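Side-chain contacts in lipoate-protein ligase 1 (PDB 5T8U), which is a member of the lipoyl protein ligase A/B family and holds lipoic acid in a pocket of its catalytic domain: residues I115-N120 and Q139-I144; G153-K158 and L164-I169; K321-N326 and S336-K341; L342-E345 and Y349-E352. All coordinates share one frame; numbering follows the deposited sequence.

Contact 1 of 4, residues I115-N120 and Q139-I144; sequences INTSSN and QGRNDI. With LPA (lipoic acid), chain C.
Arg141 reaches across to Thr117 and lays one face of its guanidinium against the threonine side chain. OG1 of Thr117 stands above that face, toward its rim, 3.7 Å from NH2 of Arg141; from there it meets the flat group as a packing neighbour. CB of the threonine lies 3.9 Å from CZ of Arg141, and its methyl CG2 is as far from the Arg141 carbonyl O, so the buried threonine fills the angle between the arginine's backbone and its tip. The shape of the arginine explains this embrace: chi1 is extended (-176°), and a bend at chi2 (67°) brings the far end back toward the helix. Elsewhere the fit is looser. Ile115 offers CG2 at 3.9 Å from NH2 of Arg141, its side chain running roughly perpendicular to the arginine, whereas OG of Ser118 comes no nearer than 4.2 Å to NH1 of Arg141. These two residues and Arg141 are solvent-exposed. Asn142 points away from the helix and belongs to the lipoic acid pocket, with ND2 3.7 Å from C1 of lipoic acid. The contact thus joins the start of helix 117-132 to the loop entering strand 143-145, beside strands 150-159 and 162-170, whose Phe156 and His165 touch Thr117.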
loop_
_atom_site.group_PDB
_atom_site.type_symbol
_atom_site.label_atom_id
_atom_site.label_comp_id
_atom_site.label_asym_id
_atom_site.label_seq_id
_atom_site.Cartn_x
_atom_site.Cartn_y
_atom_site.Cartn_z
ATOM N N ILE A 115 -1.780 -0.686 14.840
ATOM C CA ILE A 115 -2.649 -1.007 13.716
ATOM C C ILE A 115 -3.990 -0.318 13.912
ATOM O O ILE A 115 -4.594 -0.385 14.990
ATOM C CB ILE A 115 -2.803 -2.528 13.567
ATOM C CG1 ILE A 115 -1.443 -3.162 13.254
ATOM C CG2 ILE A 115 -3.806 -2.855 12.460
ATOM C CD1 ILE A 115 -1.463 -4.675 13.114
ATOM N N ASN A 116 -4.464 0.352 12.860
ATOM C CA ASN A 116 -5.654 1.189 12.944
ATOM C C ASN A 116 -6.529 1.026 11.705
ATOM O O ASN A 116 -7.271 1.946 11.338
ATOM C CB ASN A 116 -5.263 2.660 13.128
ATOM C CG ASN A 116 -6.347 3.475 13.808
ATOM O OD1 ASN A 116 -6.646 3.271 14.984
ATOM N ND2 ASN A 116 -6.928 4.418 13.073
ATOM N N THR A 117 -6.458 -0.139 11.057
ATOM C CA THR A 117 -7.193 -0.373 9.819
ATOM C C THR A 117 -8.682 -0.088 9.989
ATOM O O THR A 117 -9.247 0.787 9.318
ATOM C CB THR A 117 -6.977 -1.820 9.363
ATOM O OG1 THR A 117 -5.573 -2.079 9.237
ATOM C CG2 THR A 117 -7.657 -2.076 8.027
ATOM N N SER A 118 -9.335 -0.834 10.882
ATOM C CA SER A 118 -10.778 -0.706 11.053
ATOM C C SER A 118 -11.176 0.740 11.327
ATOM O O SER A 118 -12.120 1.261 10.723
ATOM C CB SER A 118 -11.249 -1.620 12.185
ATOM O OG SER A 118 -10.959 -2.977 11.893
ATOM N N SER A 119 -10.460 1.410 12.233
ATOM C CA SER A 119 -10.792 2.796 12.553
ATOM C C SER A 119 -10.659 3.693 11.329
ATOM O O SER A 119 -11.529 4.530 11.071
ATOM C CB SER A 119 -9.907 3.301 13.692
ATOM O OG SER A 119 -10.350 2.799 14.940
ATOM N N ASN A 120 -9.577 3.536 10.562
ATOM C CA ASN A 120 -9.415 4.320 9.341
ATOM C C ASN A 120 -10.609 4.127 8.413
ATOM O O ASN A 120 -11.217 5.101 7.942
ATOM C CB ASN A 120 -8.115 3.926 8.637
ATOM C CG ASN A 120 -6.892 4.107 9.520
ATOM O OD1 ASN A 120 -6.949 4.775 10.552
ATOM N ND2 ASN A 120 -5.776 3.516 9.113
ATOM N N GLN A 139 -15.738 -4.633 2.193
ATOM C CA GLN A 139 -15.931 -6.006 1.739
ATOM C C GLN A 139 -14.950 -6.954 2.419
ATOM O O GLN A 139 -15.353 -7.931 3.060
ATOM C CB GLN A 139 -15.785 -6.077 0.217
ATOM C CG GLN A 139 -16.523 -7.242 -0.425
ATOM C CD GLN A 139 -16.505 -7.184 -1.943
ATOM O OE1 GLN A 139 -17.505 -7.480 -2.596
ATOM N NE2 GLN A 139 -15.365 -6.805 -2.512
ATOM N N GLY A 140 -13.654 -6.679 2.284
ATOM C CA GLY A 140 -12.633 -7.481 2.926
ATOM C C GLY A 140 -11.731 -6.643 3.806
ATOM O O GLY A 140 -12.136 -5.582 4.285
ATOM N N ARG A 141 -10.500 -7.110 4.022
ATOM C CA ARG A 141 -9.545 -6.363 4.831
ATOM C C ARG A 141 -9.092 -5.076 4.153
ATOM O O ARG A 141 -8.528 -4.206 4.826
ATOM C CB ARG A 141 -8.332 -7.246 5.140
ATOM C CG ARG A 141 -7.283 -6.624 6.061
ATOM C CD ARG A 141 -7.806 -6.412 7.472
ATOM N NE ARG A 141 -6.722 -6.158 8.417
ATOM C CZ ARG A 141 -6.892 -5.733 9.665
ATOM N NH1 ARG A 141 -8.111 -5.495 10.133
ATOM N NH2 ARG A 141 -5.839 -5.536 10.447
ATOM N N ASN A 142 -9.340 -4.921 2.846
ATOM C CA ASN A 142 -8.688 -3.863 2.083
ATOM C C ASN A 142 -9.581 -3.179 1.052
ATOM O O ASN A 142 -9.067 -2.385 0.254
ATOM C CB ASN A 142 -7.461 -4.427 1.361
ATOM C CG ASN A 142 -7.837 -5.349 0.217
ATOM O OD1 ASN A 142 -8.665 -6.248 0.375
ATOM N ND2 ASN A 142 -7.242 -5.120 -0.949
ATOM N N ASP A 143 -10.885 -3.446 1.028
ATOM C CA ASP A 143 -11.751 -2.921 -0.020
ATOM C C ASP A 143 -12.983 -2.253 0.573
ATOM O O ASP A 143 -13.462 -2.627 1.646
ATOM C CB ASP A 143 -12.189 -4.025 -0.985
ATOM C CG ASP A 143 -11.088 -4.426 -1.942
ATOM O OD1 ASP A 143 -9.944 -3.959 -1.755
ATOM O OD2 ASP A 143 -11.365 -5.198 -2.884
ATOM N N ILE A 144 -13.489 -1.258 -0.153
ATOM C CA ILE A 144 -14.736 -0.580 0.177
ATOM C C ILE A 144 -15.654 -0.684 -1.031
ATOM O O ILE A 144 -15.263 -0.320 -2.148
ATOM C CB ILE A 144 -14.514 0.897 0.557
ATOM C CG1 ILE A 144 -13.471 1.022 1.673
ATOM C CG2 ILE A 144 -15.834 1.539 0.986
ATOM C CD1 ILE A 144 -13.057 2.455 1.967
HETATM C C1 LPA C . -5.647 -3.740 -3.951
HETATM O O1 LPA C . -6.770 -3.598 -4.504
HETATM C C2 LPA C . -5.060 -2.606 -3.116
HETATM O O2 LPA C . -5.011 -4.819 -4.086
HETATM C C3 LPA C . -4.691 -1.446 -4.038
HETATM C C4 LPA C . -3.784 -0.462 -3.302
HETATM C C5 LPA C . -3.187 0.510 -4.319
HETATM C C6 LPA C . -2.251 1.359 -3.708
HETATM S S6 LPA C . -1.296 1.926 -4.776
HETATM C C7 LPA C . -3.160 2.914 -2.891
HETATM C C8 LPA C . -2.257 4.207 -3.122
HETATM S S8 LPA C . -0.828 3.681 -4.141
#

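Contact 2 of 4, residues G153-K158 and L164-I169; sequences GSAFKK and LHHGTI. With LPA (lipoic acid), chain C.
The imidazole of His165 carries Phe156 on one face and Ser154 at its edge. CE1 of Phe156 sits over the middle of the imidazole, 3.3 Å from CG of His165, but the planes meet at 46°, an oblique pairing that is neither stacked nor edge-to-face. In the plane of the imidazole, OG of Ser154 is hydrogen-bonded to NE2 of His165 at 3.0 Å; Asn120 holds ND1 from outside, so both ring nitrogens are engaged and the rotation of the ring is fixed. His166, on the other face of the sheet, presents its edge to lipoic acid, with C8 of the ligand in the ring plane and 3.2 Å from ND1 of His166, while NE2 is hydrogen-bonded to OG1 of Thr94. Between these two sets of rings the strands run antiparallel at 164°, with hydrogen-bonded pairs Gly153-Thr168, Ala155-His166 and Lys157-Leu164. Between the first two, CA of Ser154 and CA of Gly167 approach to 3.7 Å, a closeness allowed by the absence of a side chain on Gly167. The ligand lies against this part of the backbone, C2 of lipoic acid being 3.0 Å from O of Ser154. This is a beta hairpin in the central sheet of a lipoyl protein ligase A/B catalytic domain; the face that carries His166 and Thr168 lines part of the lipoic acid pocket, together with backbone of Gly153, Ser154 and Gly167.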
loop_
_atom_site.group_PDB
_atom_site.type_symbol
_atom_site.label_atom_id
_atom_site.label_comp_id
_atom_site.label_asym_id
_atom_site.label_seq_id
_atom_site.Cartn_x
_atom_site.Cartn_y
_atom_site.Cartn_z
ATOM N N GLY A 153 -9.414 0.821 -2.656
ATOM C CA GLY A 153 -8.553 -0.339 -2.491
ATOM C C GLY A 153 -7.312 -0.035 -1.677
ATOM O O GLY A 153 -6.545 0.865 -2.027
ATOM N N SER A 154 -7.090 -0.786 -0.602
ATOM C CA SER A 154 -6.073 -0.447 0.382
ATOM C C SER A 154 -4.946 -1.472 0.412
ATOM O O SER A 154 -5.068 -2.591 -0.092
ATOM C CB SER A 154 -6.697 -0.330 1.776
ATOM O OG SER A 154 -7.711 0.661 1.797
ATOM N N ALA A 155 -3.835 -1.055 1.018
ATOM C CA ALA A 155 -2.690 -1.921 1.256
ATOM C C ALA A 155 -1.964 -1.411 2.493
ATOM O O ALA A 155 -2.113 -0.250 2.889
ATOM C CB ALA A 155 -1.748 -1.971 0.048
ATOM N N PHE A 156 -1.168 -2.291 3.101
ATOM C CA PHE A 156 -0.625 -2.036 4.427
ATOM C C PHE A 156 0.852 -2.399 4.480
ATOM O O PHE A 156 1.352 -3.199 3.686
ATOM C CB PHE A 156 -1.387 -2.829 5.497
ATOM C CG PHE A 156 -2.877 -2.805 5.318
ATOM C CD1 PHE A 156 -3.647 -1.843 5.948
ATOM C CD2 PHE A 156 -3.507 -3.742 4.517
ATOM C CE1 PHE A 156 -5.018 -1.818 5.783
ATOM C CE2 PHE A 156 -4.877 -3.721 4.348
ATOM C CZ PHE A 156 -5.633 -2.756 4.981
ATOM N N LYS A 157 1.544 -1.789 5.441
ATOM C CA LYS A 157 2.919 -2.136 5.770
ATOM C C LYS A 157 3.146 -1.822 7.241
ATOM O O LYS A 157 2.684 -0.793 7.742
ATOM C CB LYS A 157 3.928 -1.380 4.898
ATOM C CG LYS A 157 5.372 -1.513 5.361
ATOM C CD LYS A 157 6.344 -1.110 4.263
ATOM C CE LYS A 157 7.790 -1.299 4.696
ATOM N NZ LYS A 157 8.118 -2.722 4.996
ATOM N N LYS A 158 3.852 -2.719 7.926
ATOM C CA LYS A 158 4.103 -2.596 9.354
ATOM C C LYS A 158 5.592 -2.408 9.604
ATOM O O LYS A 158 6.435 -2.961 8.891
ATOM C CB LYS A 158 3.597 -3.832 10.113
ATOM C CG LYS A 158 3.781 -3.768 11.625
ATOM C CD LYS A 158 2.869 -2.735 12.270
ATOM C CE LYS A 158 3.214 -2.533 13.737
ATOM N NZ LYS A 158 2.156 -1.782 14.465
ATOM N N LEU A 164 1.298 1.651 8.518
ATOM C CA LEU A 164 0.939 2.427 7.338
ATOM C C LEU A 164 -0.178 1.712 6.593
ATOM O O LEU A 164 0.015 0.594 6.102
ATOM C CB LEU A 164 2.154 2.630 6.430
ATOM C CG LEU A 164 1.948 3.472 5.165
ATOM C CD1 LEU A 164 3.228 4.204 4.799
ATOM C CD2 LEU A 164 1.504 2.619 3.991
ATOM N N HIS A 165 -1.336 2.360 6.507
ATOM C CA HIS A 165 -2.489 1.871 5.752
ATOM C C HIS A 165 -2.777 2.904 4.667
ATOM O O HIS A 165 -3.399 3.936 4.938
ATOM C CB HIS A 165 -3.693 1.663 6.674
ATOM C CG HIS A 165 -4.996 1.471 5.957
ATOM N ND1 HIS A 165 -6.207 1.464 6.614
ATOM C CD2 HIS A 165 -5.280 1.273 4.647
ATOM C CE1 HIS A 165 -7.180 1.276 5.740
ATOM N NE2 HIS A 165 -6.644 1.159 4.539
ATOM N N HIS A 166 -2.340 2.631 3.439
ATOM C CA HIS A 166 -2.530 3.560 2.332
ATOM C C HIS A 166 -3.371 2.898 1.252
ATOM O O HIS A 166 -3.104 1.757 0.856
ATOM C CB HIS A 166 -1.186 4.042 1.767
ATOM C CG HIS A 166 -0.538 3.088 0.812
ATOM N ND1 HIS A 166 -0.659 3.208 -0.555
ATOM C CD2 HIS A 166 0.255 2.012 1.026
ATOM C CE1 HIS A 166 0.023 2.240 -1.143
ATOM N NE2 HIS A 166 0.588 1.501 -0.206
ATOM N N GLY A 167 -4.396 3.617 0.791
ATOM C CA GLY A 167 -5.334 3.092 -0.178
ATOM C C GLY A 167 -5.779 4.169 -1.149
ATOM O O GLY A 167 -5.397 5.336 -1.033
ATOM N N THR A 168 -6.605 3.750 -2.103
ATOM C CA THR A 168 -7.098 4.615 -3.163
ATOM C C THR A 168 -8.609 4.748 -3.061
ATOM O O THR A 168 -9.309 3.776 -2.754
ATOM C CB THR A 168 -6.723 4.067 -4.546
ATOM O OG1 THR A 168 -7.200 4.955 -5.564
ATOM C CG2 THR A 168 -7.324 2.685 -4.765
ATOM N N ILE A 169 -9.096 5.962 -3.315
ATOM C CA ILE A 169 -10.518 6.264 -3.423
ATOM C C ILE A 169 -10.791 6.688 -4.859
ATOM O O ILE A 169 -9.995 7.419 -5.460
ATOM C CB ILE A 169 -10.938 7.372 -2.433
ATOM C CG1 ILE A 169 -10.712 6.912 -0.990
ATOM C CG2 ILE A 169 -12.400 7.767 -2.652
ATOM C CD1 ILE A 169 -10.903 8.006 0.045
HETATM C C1 LPA C . -5.647 -3.740 -3.951
HETATM O O1 LPA C . -6.770 -3.598 -4.504
HETATM C C2 LPA C . -5.060 -2.606 -3.116
HETATM O O2 LPA C . -5.011 -4.819 -4.086
HETATM C C3 LPA C . -4.691 -1.446 -4.038
HETATM C C4 LPA C . -3.784 -0.462 -3.302
HETATM C C5 LPA C . -3.187 0.510 -4.319
HETATM C C6 LPA C . -2.251 1.359 -3.708
HETATM S S6 LPA C . -1.296 1.926 -4.776
HETATM C C7 LPA C . -3.160 2.914 -2.891
HETATM C C8 LPA C . -2.257 4.207 -3.122
HETATM S S8 LPA C . -0.828 3.681 -4.141
#

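Contact 3 of 4, residues K321-N326 and S336-K341; sequences KSIFNN and SIFFKK
Phe338 projects from its helix against Ser322 and Ile323, the middle residues of a tight turn, and its ring provides the largest share of the buried surface. With CG anti to the backbone N (chi1 170°), the phenyl group extends toward the turn and is met by these two residues. Ile323 approaches obliquely: its CB is 3.3 Å from CE1 of Phe338 and its CG1 3.6 Å from the same carbon, a tight fit of branched aliphatic against aromatic. Ser322 arrives at the ring edge, in its plane, where OG lies 3.1 Å from CZ of Phe338. That hydroxyl is hydrogen-bonded to O of His319, so the ring edge packs against an oxygen whose hydrogen is already given to a backbone carbonyl. The arrangement belongs to the C-terminal region of the ligase, where helix 314-321 runs out into a type I beta turn from Lys321 to Phe324 before the chain returns as helix 332-341. The turn is closed by Phe324 N bonding to Lys321 O at 3.1 Å, and Asn326 ND2 reaches back to Phe324 O at 2.8 Å. Ile323 also leans its CG2 over one face of the Phe324 ring and touches Ile302 of strand 302-309.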
loop_
_atom_site.group_PDB
_atom_site.type_symbol
_atom_site.label_atom_id
_atom_site.label_comp_id
_atom_site.label_asym_id
_atom_site.label_seq_id
_atom_site.Cartn_x
_atom_site.Cartn_y
_atom_site.Cartn_z
ATOM N N LYS A 321 10.239 -16.248 1.885
ATOM C CA LYS A 321 11.491 -16.062 1.161
ATOM C C LYS A 321 12.699 -16.500 1.975
ATOM O O LYS A 321 13.743 -16.815 1.391
ATOM C CB LYS A 321 11.652 -14.596 0.753
ATOM C CG LYS A 321 11.020 -14.243 -0.585
ATOM C CD LYS A 321 10.999 -12.736 -0.802
ATOM C CE LYS A 321 10.572 -12.372 -2.216
ATOM N NZ LYS A 321 11.693 -12.488 -3.190
ATOM N N SER A 322 12.589 -16.534 3.305
ATOM C CA SER A 322 13.705 -17.001 4.120
ATOM C C SER A 322 14.075 -18.454 3.842
ATOM O O SER A 322 15.097 -18.922 4.356
ATOM C CB SER A 322 13.381 -16.832 5.606
ATOM O OG SER A 322 12.409 -17.771 6.028
ATOM N N ILE A 323 13.277 -19.179 3.052
ATOM C CA ILE A 323 13.600 -20.569 2.745
ATOM C C ILE A 323 14.771 -20.655 1.774
ATOM O O ILE A 323 15.494 -21.658 1.752
ATOM C CB ILE A 323 12.363 -21.298 2.184
ATOM C CG1 ILE A 323 12.614 -22.810 2.136
ATOM C CG2 ILE A 323 12.019 -20.774 0.797
ATOM C CD1 ILE A 323 11.428 -23.632 1.659
ATOM N N PHE A 324 14.978 -19.626 0.961
ATOM C CA PHE A 324 15.985 -19.664 -0.087
ATOM C C PHE A 324 17.354 -19.262 0.453
ATOM O O PHE A 324 17.476 -18.596 1.485
ATOM C CB PHE A 324 15.590 -18.738 -1.238
ATOM C CG PHE A 324 14.225 -19.015 -1.794
ATOM C CD1 PHE A 324 13.331 -17.981 -2.011
ATOM C CD2 PHE A 324 13.835 -20.308 -2.104
ATOM C CE1 PHE A 324 12.074 -18.229 -2.521
ATOM C CE2 PHE A 324 12.577 -20.563 -2.616
ATOM C CZ PHE A 324 11.695 -19.522 -2.826
ATOM N N ASN A 325 18.392 -19.685 -0.265
ATOM C CA ASN A 325 19.776 -19.347 0.054
ATOM C C ASN A 325 20.164 -19.761 1.471
ATOM O O ASN A 325 21.118 -19.221 2.041
ATOM C CB ASN A 325 20.033 -17.850 -0.154
ATOM C CG ASN A 325 19.916 -17.437 -1.611
ATOM O OD1 ASN A 325 20.300 -18.184 -2.513
ATOM N ND2 ASN A 325 19.380 -16.244 -1.850
ATOM N N ASN A 326 19.433 -20.707 2.052
ATOM C CA ASN A 326 19.802 -21.348 3.305
ATOM C C ASN A 326 19.919 -22.849 3.070
ATOM O O ASN A 326 19.575 -23.362 2.003
ATOM C CB ASN A 326 18.781 -21.039 4.408
ATOM C CG ASN A 326 18.867 -19.604 4.897
ATOM O OD1 ASN A 326 19.504 -19.320 5.911
ATOM N ND2 ASN A 326 18.232 -18.691 4.171
ATOM N N SER A 336 9.091 -29.256 6.525
ATOM C CA SER A 336 8.150 -29.179 7.639
ATOM C C SER A 336 8.807 -28.551 8.863
ATOM O O SER A 336 8.245 -27.648 9.493
ATOM C CB SER A 336 7.617 -30.575 7.967
ATOM O OG SER A 336 6.768 -30.545 9.101
ATOM N N ILE A 337 10.008 -29.020 9.211
ATOM C CA ILE A 337 10.748 -28.426 10.324
ATOM C C ILE A 337 10.910 -26.928 10.102
ATOM O O ILE A 337 10.626 -26.111 10.988
ATOM C CB ILE A 337 12.113 -29.124 10.489
ATOM C CG1 ILE A 337 11.927 -30.578 10.939
ATOM C CG2 ILE A 337 13.011 -28.362 11.466
ATOM C CD1 ILE A 337 11.358 -30.746 12.338
ATOM N N PHE A 338 11.365 -26.545 8.907
ATOM C CA PHE A 338 11.601 -25.135 8.622
ATOM C C PHE A 338 10.342 -24.306 8.849
ATOM O O PHE A 338 10.410 -23.201 9.399
ATOM C CB PHE A 338 12.102 -24.963 7.189
ATOM C CG PHE A 338 12.147 -23.532 6.740
ATOM C CD1 PHE A 338 11.302 -23.079 5.744
ATOM C CD2 PHE A 338 13.019 -22.635 7.333
ATOM C CE1 PHE A 338 11.335 -21.760 5.337
ATOM C CE2 PHE A 338 13.058 -21.315 6.929
ATOM C CZ PHE A 338 12.215 -20.878 5.930
ATOM N N PHE A 339 9.184 -24.819 8.430
ATOM C CA PHE A 339 7.938 -24.112 8.701
ATOM C C PHE A 339 7.629 -24.075 10.191
ATOM O O PHE A 339 7.068 -23.089 10.681
ATOM C CB PHE A 339 6.784 -24.757 7.936
ATOM C CG PHE A 339 6.667 -24.283 6.519
ATOM C CD1 PHE A 339 5.898 -23.175 6.207
ATOM C CD2 PHE A 339 7.334 -24.939 5.498
ATOM C CE1 PHE A 339 5.792 -22.733 4.905
ATOM C CE2 PHE A 339 7.230 -24.500 4.194
ATOM C CZ PHE A 339 6.458 -23.396 3.897
ATOM N N LYS A 340 7.988 -25.129 10.926
ATOM C CA LYS A 340 7.785 -25.121 12.368
ATOM C C LYS A 340 8.648 -24.064 13.042
ATOM O O LYS A 340 8.290 -23.557 14.112
ATOM C CB LYS A 340 8.093 -26.500 12.950
ATOM C CG LYS A 340 7.448 -26.763 14.302
ATOM C CD LYS A 340 8.118 -27.918 15.032
ATOM C CE LYS A 340 7.147 -28.616 15.968
ATOM N NZ LYS A 340 7.842 -29.373 17.044
ATOM N N LYS A 341 9.784 -23.716 12.435
ATOM C CA LYS A 341 10.699 -22.757 13.041
ATOM C C LYS A 341 10.214 -21.317 12.927
ATOM O O LYS A 341 10.686 -20.459 13.683
ATOM C CB LYS A 341 12.084 -22.878 12.402
#

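Contact 4 of 4, residues L342-E345 and Y349-E352; sequences LNVE and YLDE
Leu342 and Val344 close on Leu350 through methyl groups, and apolar packing is the whole of what passes between the two segments. CD1 of Leu342 meets CD1 of Leu350 at 4.0 Å, the two leucine side chains lying at about a right angle. Val344 comes to the other methyl: its CG2 is 3.8 Å and its CG1 4.0 Å from CD2 of Leu350, so both valine branches rest on one leucine carbon. CG2 of Val344 also touches CB of Leu350 at 3.9 Å, lower on the stem. Leu350 can serve both neighbours because chi1 near -169° carries its fork outward from the helix, CD1 turned to Leu342 and CD2 lying between Leu342 and Val344. Further apolar cover comes from helix 314-321, whose Leu316 and Leu320 also pack on Leu350. Polar and aromatic interactions belong to the surroundings: the backbone N of Tyr349 is hydrogen-bonded to OD1 of Asn346, near the start of the helix, and the Tyr349 ring meets that of Phe288. A contact made of five methyl groups and the CB atoms of the two leucines has no directional bond to set its geometry, which implies that burial and the fit of shapes hold this loop to helix 347-357.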
loop_
_atom_site.group_PDB
_atom_site.type_symbol
_atom_site.label_atom_id
_atom_site.label_comp_id
_atom_site.label_asym_id
_atom_site.label_seq_id
_atom_site.Cartn_x
_atom_site.Cartn_y
_atom_site.Cartn_z
ATOM N N LEU A 342 9.289 -21.031 12.014
ATOM C CA LEU A 342 8.836 -19.665 11.797
ATOM C C LEU A 342 7.784 -19.265 12.825
ATOM O O LEU A 342 6.968 -20.084 13.255
ATOM C CB LEU A 342 8.255 -19.511 10.390
ATOM C CG LEU A 342 9.163 -19.853 9.210
ATOM C CD1 LEU A 342 8.331 -19.994 7.946
ATOM C CD2 LEU A 342 10.238 -18.794 9.029
ATOM N N ASN A 343 7.815 -17.992 13.218
ATOM C CA ASN A 343 6.749 -17.369 13.997
ATOM C C ASN A 343 6.276 -16.151 13.214
ATOM O O ASN A 343 6.971 -15.131 13.161
ATOM C CB ASN A 343 7.229 -16.981 15.397
ATOM C CG ASN A 343 8.437 -16.066 15.370
ATOM O OD1 ASN A 343 9.339 -16.234 14.549
ATOM N ND2 ASN A 343 8.458 -15.086 16.267
ATOM N N VAL A 344 5.099 -16.261 12.606
ATOM C CA VAL A 344 4.613 -15.268 11.661
ATOM C C VAL A 344 3.404 -14.554 12.257
ATOM O O VAL A 344 2.868 -14.942 13.295
ATOM C CB VAL A 344 4.264 -15.896 10.297
ATOM C CG1 VAL A 344 5.500 -16.499 9.661
ATOM C CG2 VAL A 344 3.177 -16.953 10.454
ATOM N N GLU A 345 2.975 -13.489 11.577
ATOM C CA GLU A 345 1.778 -12.770 11.997
ATOM C C GLU A 345 0.539 -13.649 11.865
ATOM O O GLU A 345 -0.257 -13.763 12.805
ATOM C CB GLU A 345 1.617 -11.491 11.171
ATOM C CG GLU A 345 2.106 -10.225 11.859
ATOM C CD GLU A 345 3.597 -10.235 12.136
ATOM O OE1 GLU A 345 4.282 -11.184 11.699
ATOM O OE2 GLU A 345 4.086 -9.290 12.790
ATOM N N TYR A 349 -2.583 -18.771 7.503
ATOM C CA TYR A 349 -2.052 -18.683 6.147
ATOM C C TYR A 349 -0.788 -19.517 5.997
ATOM O O TYR A 349 -0.616 -20.220 4.996
ATOM C CB TYR A 349 -1.773 -17.223 5.784
ATOM C CG TYR A 349 -3.009 -16.371 5.572
ATOM C CD1 TYR A 349 -4.282 -16.873 5.820
ATOM C CD2 TYR A 349 -2.901 -15.064 5.112
ATOM C CE1 TYR A 349 -5.409 -16.094 5.624
ATOM C CE2 TYR A 349 -4.021 -14.279 4.913
ATOM C CZ TYR A 349 -5.271 -14.798 5.170
ATOM O OH TYR A 349 -6.387 -14.019 4.971
ATOM N N LEU A 350 0.109 -19.457 6.983
ATOM C CA LEU A 350 1.337 -20.241 6.904
ATOM C C LEU A 350 1.035 -21.734 6.886
ATOM O O LEU A 350 1.620 -22.483 6.095
ATOM C CB LEU A 350 2.261 -19.892 8.071
ATOM C CG LEU A 350 3.688 -20.438 7.969
ATOM C CD1 LEU A 350 4.464 -19.743 6.857
ATOM C CD2 LEU A 350 4.418 -20.299 9.294
ATOM N N ASP A 351 0.121 -22.188 7.750
ATOM C CA ASP A 351 -0.262 -23.596 7.747
ATOM C C ASP A 351 -0.776 -24.018 6.377
ATOM O O ASP A 351 -0.363 -25.050 5.836
ATOM C CB ASP A 351 -1.320 -23.862 8.818
ATOM C CG ASP A 351 -0.773 -23.732 10.224
ATOM O OD1 ASP A 351 -1.522 -24.021 11.181
ATOM O OD2 ASP A 351 0.398 -23.326 10.372
ATOM N N GLU A 352 -1.685 -23.229 5.801
ATOM C CA GLU A 352 -2.229 -23.571 4.489
ATOM C C GLU A 352 -1.132 -23.614 3.430
ATOM O O GLU A 352 -1.095 -24.532 2.599
ATOM C CB GLU A 352 -3.316 -22.566 4.104
ATOM C CG GLU A 352 -4.143 -22.974 2.900
ATOM C CD GLU A 352 -5.290 -22.018 2.632
ATOM O OE1 GLU A 352 -5.244 -20.876 3.136
ATOM O OE2 GLU A 352 -6.240 -22.411 1.921
#

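Taken from the N terminus, the four contacts follow one another in series; none nests in or crosses another. Contact 1 closes a loop of 18 residues, mostly helix, and contact 2 a tight hairpin; together they join the start of helix 117-132 to the hairpin of the catalytic domain. A probable hydrogen bond from Ser154 N of strand 150-159 to Asn142 O, in the loop just before strand 143-145, connects them. Contact 3 closes nine residues that include the first turn of helix 332-341, and contact 4 three residues at the entry to helix 347-357; these two tie both helices and their loops together in the C-terminal region, with Phe339 against Leu350. The pairs do not touch.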